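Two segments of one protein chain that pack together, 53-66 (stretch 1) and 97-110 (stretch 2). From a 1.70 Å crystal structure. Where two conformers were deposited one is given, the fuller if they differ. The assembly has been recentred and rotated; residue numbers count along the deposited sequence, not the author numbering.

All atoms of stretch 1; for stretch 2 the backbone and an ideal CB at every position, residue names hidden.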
# COMPACT_ATOMS: atom_id res chain seq x y z
N GLY A 53 13.71 10.99 14.23
CA GLY A 53 14.99 11.53 13.85
C GLY A 53 15.64 10.79 12.73
O GLY A 53 16.86 10.77 12.61
N ARG A 54 14.82 10.19 11.87
CA ARG A 54 15.34 9.53 10.69
C ARG A 54 14.27 9.57 9.61
O ARG A 54 13.10 9.87 9.87
CB ARG A 54 15.80 8.12 11.01
CG ARG A 54 14.72 7.24 11.50
CD ARG A 54 15.25 6.35 12.59
NE ARG A 54 16.24 5.40 12.11
CZ ARG A 54 16.87 4.55 12.91
NH1 ARG A 54 16.61 4.56 14.21
NH2 ARG A 54 17.75 3.69 12.41
N PRO A 55 14.68 9.28 8.38
CA PRO A 55 13.77 9.42 7.25
C PRO A 55 12.79 8.28 7.05
O PRO A 55 13.04 7.14 7.43
CB PRO A 55 14.72 9.52 6.04
CG PRO A 55 16.02 9.06 6.51
CD PRO A 55 16.03 8.88 7.99
N VAL A 56 11.65 8.61 6.47
CA VAL A 56 10.62 7.63 6.23
C VAL A 56 10.97 6.73 5.09
O VAL A 56 11.52 7.17 4.10
CB VAL A 56 9.27 8.35 5.90
CG1 VAL A 56 8.24 7.38 5.31
CG2 VAL A 56 8.72 9.06 7.16
N VAL A 57 10.67 5.45 5.27
CA VAL A 57 10.78 4.43 4.22
C VAL A 57 9.40 4.18 3.64
O VAL A 57 9.22 4.12 2.44
CB VAL A 57 11.40 3.11 4.78
CG1 VAL A 57 11.23 1.92 3.84
CG2 VAL A 57 12.82 3.32 5.24
N GLN A 58 8.40 4.04 4.49
CA GLN A 58 7.04 3.83 3.98
C GLN A 58 6.04 4.17 5.01
O GLN A 58 6.32 4.13 6.19
CB GLN A 58 6.82 2.37 3.50
CG GLN A 58 6.87 1.26 4.54
CD GLN A 58 5.61 1.08 5.34
OE1 GLN A 58 4.50 1.34 4.86
NE2 GLN A 58 5.78 0.60 6.58
N GLY A 59 4.84 4.47 4.58
CA GLY A 59 3.75 4.70 5.54
C GLY A 59 2.39 4.36 4.95
O GLY A 59 2.19 4.39 3.74
N SER A 60 1.49 3.94 5.82
CA SER A 60 0.10 3.71 5.42
C SER A 60 -0.78 4.43 6.38
O SER A 60 -0.51 4.44 7.58
CB SER A 60 -0.26 2.22 5.40
OG SER A 60 0.53 1.51 4.43
N LEU A 61 -1.83 5.06 5.85
CA LEU A 61 -2.75 5.84 6.69
C LEU A 61 -4.17 5.51 6.29
O LEU A 61 -4.47 5.45 5.09
CB LEU A 61 -2.43 7.32 6.50
CG LEU A 61 -3.17 8.45 7.21
CD1 LEU A 61 -2.30 9.68 7.25
CD2 LEU A 61 -4.50 8.75 6.52
N GLN A 62 -5.01 5.26 7.30
CA GLN A 62 -6.43 4.93 7.12
C GLN A 62 -7.25 6.12 7.50
O GLN A 62 -7.03 6.69 8.55
CB GLN A 62 -6.86 3.75 8.02
CG GLN A 62 -5.86 2.62 8.02
CD GLN A 62 -5.71 1.97 6.63
OE1 GLN A 62 -6.71 1.62 5.99
NE2 GLN A 62 -4.44 1.79 6.18
N PHE A 63 -8.15 6.55 6.62
CA PHE A 63 -9.00 7.71 6.90
C PHE A 63 -10.27 7.25 7.58
O PHE A 63 -11.02 6.42 7.04
CB PHE A 63 -9.37 8.48 5.62
CG PHE A 63 -8.20 9.10 4.91
CD1 PHE A 63 -7.54 10.19 5.46
CD2 PHE A 63 -7.77 8.60 3.70
CE1 PHE A 63 -6.46 10.77 4.83
CE2 PHE A 63 -6.69 9.18 3.06
CZ PHE A 63 -6.04 10.25 3.62
N VAL A 64 -10.53 7.81 8.76
CA VAL A 64 -11.66 7.44 9.59
C VAL A 64 -12.77 8.44 9.46
O VAL A 64 -13.94 8.08 9.38
CB VAL A 64 -11.21 7.30 11.05
CG1 VAL A 64 -12.42 6.95 11.96
CG2 VAL A 64 -10.07 6.26 11.19
N SER A 65 -12.39 9.71 9.41
CA SER A 65 -13.34 10.82 9.31
C SER A 65 -12.69 12.04 8.67
O SER A 65 -11.47 12.13 8.55
CB SER A 65 -13.87 11.19 10.69
OG SER A 65 -14.81 12.24 10.60
N PHE A 66 -13.53 12.99 8.29
CA PHE A 66 -13.09 14.22 7.61
C PHE A 66 -12.61 15.28 8.57
O PHE A 66 -13.08 15.39 9.70
CB PHE A 66 -14.22 14.83 6.73
CG PHE A 66 -14.40 14.16 5.40
CD1 PHE A 66 -13.58 14.47 4.32
CD2 PHE A 66 -15.44 13.25 5.20
CE1 PHE A 66 -13.75 13.87 3.07
CE2 PHE A 66 -15.61 12.63 3.94
CZ PHE A 66 -14.77 12.96 2.88
N UNK A 97 -10.53 15.61 19.75
CA UNK A 97 -10.55 14.31 20.37
C UNK A 97 -11.11 13.22 19.47
O UNK A 97 -10.98 12.05 19.78
CB UNK A 97 -11.36 14.38 21.66
N UNK A 98 -11.74 13.62 18.37
CA UNK A 98 -12.32 12.67 17.41
C UNK A 98 -11.26 12.13 16.47
O UNK A 98 -10.51 12.90 15.90
CB UNK A 98 -13.44 13.33 16.60
N UNK A 99 -11.20 10.81 16.31
CA UNK A 99 -10.22 10.21 15.39
C UNK A 99 -10.58 10.47 13.93
O UNK A 99 -11.68 10.14 13.47
CB UNK A 99 -10.12 8.70 15.63
N UNK A 100 -9.64 11.05 13.21
CA UNK A 100 -9.82 11.34 11.78
C UNK A 100 -8.93 10.45 10.91
O UNK A 100 -9.26 10.14 9.77
CB UNK A 100 -9.52 12.81 11.50
N UNK A 101 -7.83 9.98 11.47
CA UNK A 101 -6.95 9.03 10.78
C UNK A 101 -5.97 8.37 11.74
O UNK A 101 -5.73 8.87 12.81
CB UNK A 101 -6.18 9.74 9.66
N UNK A 102 -5.48 7.19 11.35
CA UNK A 102 -4.41 6.51 12.06
C UNK A 102 -3.47 5.94 11.01
O UNK A 102 -3.86 5.61 9.88
CB UNK A 102 -4.95 5.42 12.99
N UNK A 103 -2.21 5.79 11.39
CA UNK A 103 -1.18 5.36 10.45
C UNK A 103 -0.06 4.57 11.09
O UNK A 103 0.18 4.64 12.28
CB UNK A 103 -0.59 6.58 9.74
N UNK A 104 0.61 3.84 10.22
CA UNK A 104 1.80 3.05 10.56
C UNK A 104 2.90 3.44 9.59
O UNK A 104 2.70 3.49 8.39
CB UNK A 104 1.52 1.55 10.50
N UNK A 105 4.04 3.77 10.13
CA UNK A 105 5.18 4.30 9.40
C UNK A 105 6.50 3.62 9.81
O UNK A 105 6.74 3.37 11.00
CB UNK A 105 5.28 5.81 9.62
N UNK A 106 7.29 3.27 8.80
CA UNK A 106 8.62 2.70 9.00
C UNK A 106 9.63 3.76 8.60
O UNK A 106 9.45 4.46 7.61
CB UNK A 106 8.81 1.41 8.20
N UNK A 107 10.68 3.85 9.41
CA UNK A 107 11.74 4.85 9.24
C UNK A 107 13.09 4.20 9.33
O UNK A 107 13.27 3.23 10.03
CB UNK A 107 11.62 5.96 10.29
N UNK A 108 14.03 4.73 8.57
CA UNK A 108 15.39 4.20 8.60
C UNK A 108 16.19 4.64 7.41
O UNK A 108 15.66 5.14 6.40
CB UNK A 108 15.37 2.67 8.67
N UNK A 109 17.48 4.43 7.54
CA UNK A 109 18.39 4.79 6.50
C UNK A 109 19.70 4.13 6.88
O UNK A 109 20.31 4.47 7.90
CB UNK A 109 18.52 6.31 6.33
N UNK A 110 20.08 3.13 6.11
CA UNK A 110 21.27 2.32 6.40
C UNK A 110 22.45 2.64 5.50
O UNK A 110 22.30 2.88 4.32
CB UNK A 110 20.93 0.83 6.27

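Stretch 1 asks nothing of position 97, but its positive phi by itself favours glycine; G97 is the residue there. Position 98 points toward stretch 1, but its CB touches nothing. S65 OG and the carbonyl of F66 lie beyond, so a long donor suits. R98 reaches both: NE to S65 OG at 3.3 Å and NH2 to F66 O at 3.0 Å.

At 99 the CB points sideways, 4.7 Å from V64 CG1, and a medium apolar chain would fit. L99 puts CD2 4.0 Å from V64 CG2. Position 100 points away overall, though its ideal CB is 3.6 Å from S65 O; several small or medium apolar side chains would suit. V100 sets CG1 4.2 Å from S65 CB, and V100 O accepts from V64 N (2.8 Å) and S65 N (3.2 Å).

Position 101 pairs with F63, its CB 3.7 Å from L61 CD2, inviting a large apolar group. In F101 the ring takes L61 CD1 over one face, 4.0 Å from its centroid. Position 102 pairs with Q62 on the other side of the sheet, with two hydrogen bonds between the backbones. Its CB has room, so many chains would do; H102 brings CE1 to 3.5 Å from Q62 CG.

Position 103 is tight: an ideal CB lies 3.0 Å from S60 O and 3.8 Å from L61 CB. Small residues are the cautious choice. S103 complies, its OG hydrogen-bonded elsewhere in the structure. At 104, opposite S60, backbone bonds join N to S60 O and O to S60 N, both 2.9 Å. Its angles are ordinary for a strand and stretch 1 leaves a CB room, so G104 is not dictated here.

Position 105 faces G59, which has no side chain, and V56 lies farther along: a branched apolar residue suits. I105 sets CG2 3.9 Å from V56 CG2. Position 106 has its CB 3.5 Å from Q58 NE2, asking for a short acceptor; S106 OG receives that NE2 at 2.8 Å. S106 O takes V57 N at 2.8 Å and, weakly, Q58 N at 3.3 Å.

Position 107 sits beside R54 CG and V56, an apolar site. L107 fills it, CD2 3.9 Å from V56 CG2. At 108 the backbone angles would jam a CB against the preceding carbonyl; G108 answers, its N bonding P55 O (2.8 Å).

Position 109 has its CB 3.7 Å from P55 CG, suiting an apolar chain; it is M109, as selenomethionine. Position 110 is beyond the reach of stretch 1, which leaves the choice open; R110 bonds elsewhere in the structure.

Stretch 2 (97-110) GRLVFHSGISLGMR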
# COMPACT_ATOMS: atom_id res chain seq x y z
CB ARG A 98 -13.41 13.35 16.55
CG ARG A 98 -14.06 12.42 15.48
CD ARG A 98 -15.13 13.09 14.56
NE ARG A 98 -14.60 13.90 13.45
CZ ARG A 98 -14.31 15.19 13.55
NH1 ARG A 98 -14.46 15.81 14.72
NH2 ARG A 98 -13.85 15.86 12.51
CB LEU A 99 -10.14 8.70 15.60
CG LEU A 99 -9.00 7.95 14.92
CD1 LEU A 99 -7.64 8.41 15.46
CD2 LEU A 99 -9.19 6.47 15.12
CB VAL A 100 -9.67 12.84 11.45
CG1 VAL A 100 -10.78 13.64 12.15
CG2 VAL A 100 -8.31 13.38 11.80
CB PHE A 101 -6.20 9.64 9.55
CG PHE A 101 -5.15 10.69 9.88
CD1 PHE A 101 -3.94 10.34 10.44
CD2 PHE A 101 -5.37 12.01 9.59
CE1 PHE A 101 -3.00 11.30 10.74
CE2 PHE A 101 -4.44 12.97 9.92
CZ PHE A 101 -3.26 12.61 10.47
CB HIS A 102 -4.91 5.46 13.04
CG HIS A 102 -5.53 4.27 12.38
ND1 HIS A 102 -4.81 3.12 12.09
CD2 HIS A 102 -6.80 4.03 11.97
CE1 HIS A 102 -5.62 2.25 11.50
NE2 HIS A 102 -6.82 2.77 11.42
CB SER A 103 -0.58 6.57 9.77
OG SER A 103 0.04 7.35 10.74
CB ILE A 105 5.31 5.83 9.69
CG1 ILE A 105 4.01 6.56 9.31
CG2 ILE A 105 6.52 6.45 8.95
CD1 ILE A 105 3.94 7.98 9.71
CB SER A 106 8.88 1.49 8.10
OG SER A 106 7.92 0.50 8.33
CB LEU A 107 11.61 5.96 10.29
CG LEU A 107 10.22 6.60 10.37
CD1 LEU A 107 9.42 5.96 11.52
CD2 LEU A 107 10.31 8.11 10.56
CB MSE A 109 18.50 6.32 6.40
CG MSE A 109 19.21 6.76 5.13
SE MSE A 109 19.71 8.68 5.04
CE MSE A 109 20.53 8.81 6.83
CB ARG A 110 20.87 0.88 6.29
CG ARG A 110 19.72 0.57 7.20
CD ARG A 110 19.12 -0.72 6.81
NE ARG A 110 19.97 -1.85 7.15
CZ ARG A 110 19.87 -3.04 6.59
NH1 ARG A 110 19.02 -3.23 5.61
NH2 ARG A 110 20.66 -4.05 6.97
O HOH W 1 18.27 2.91 9.63
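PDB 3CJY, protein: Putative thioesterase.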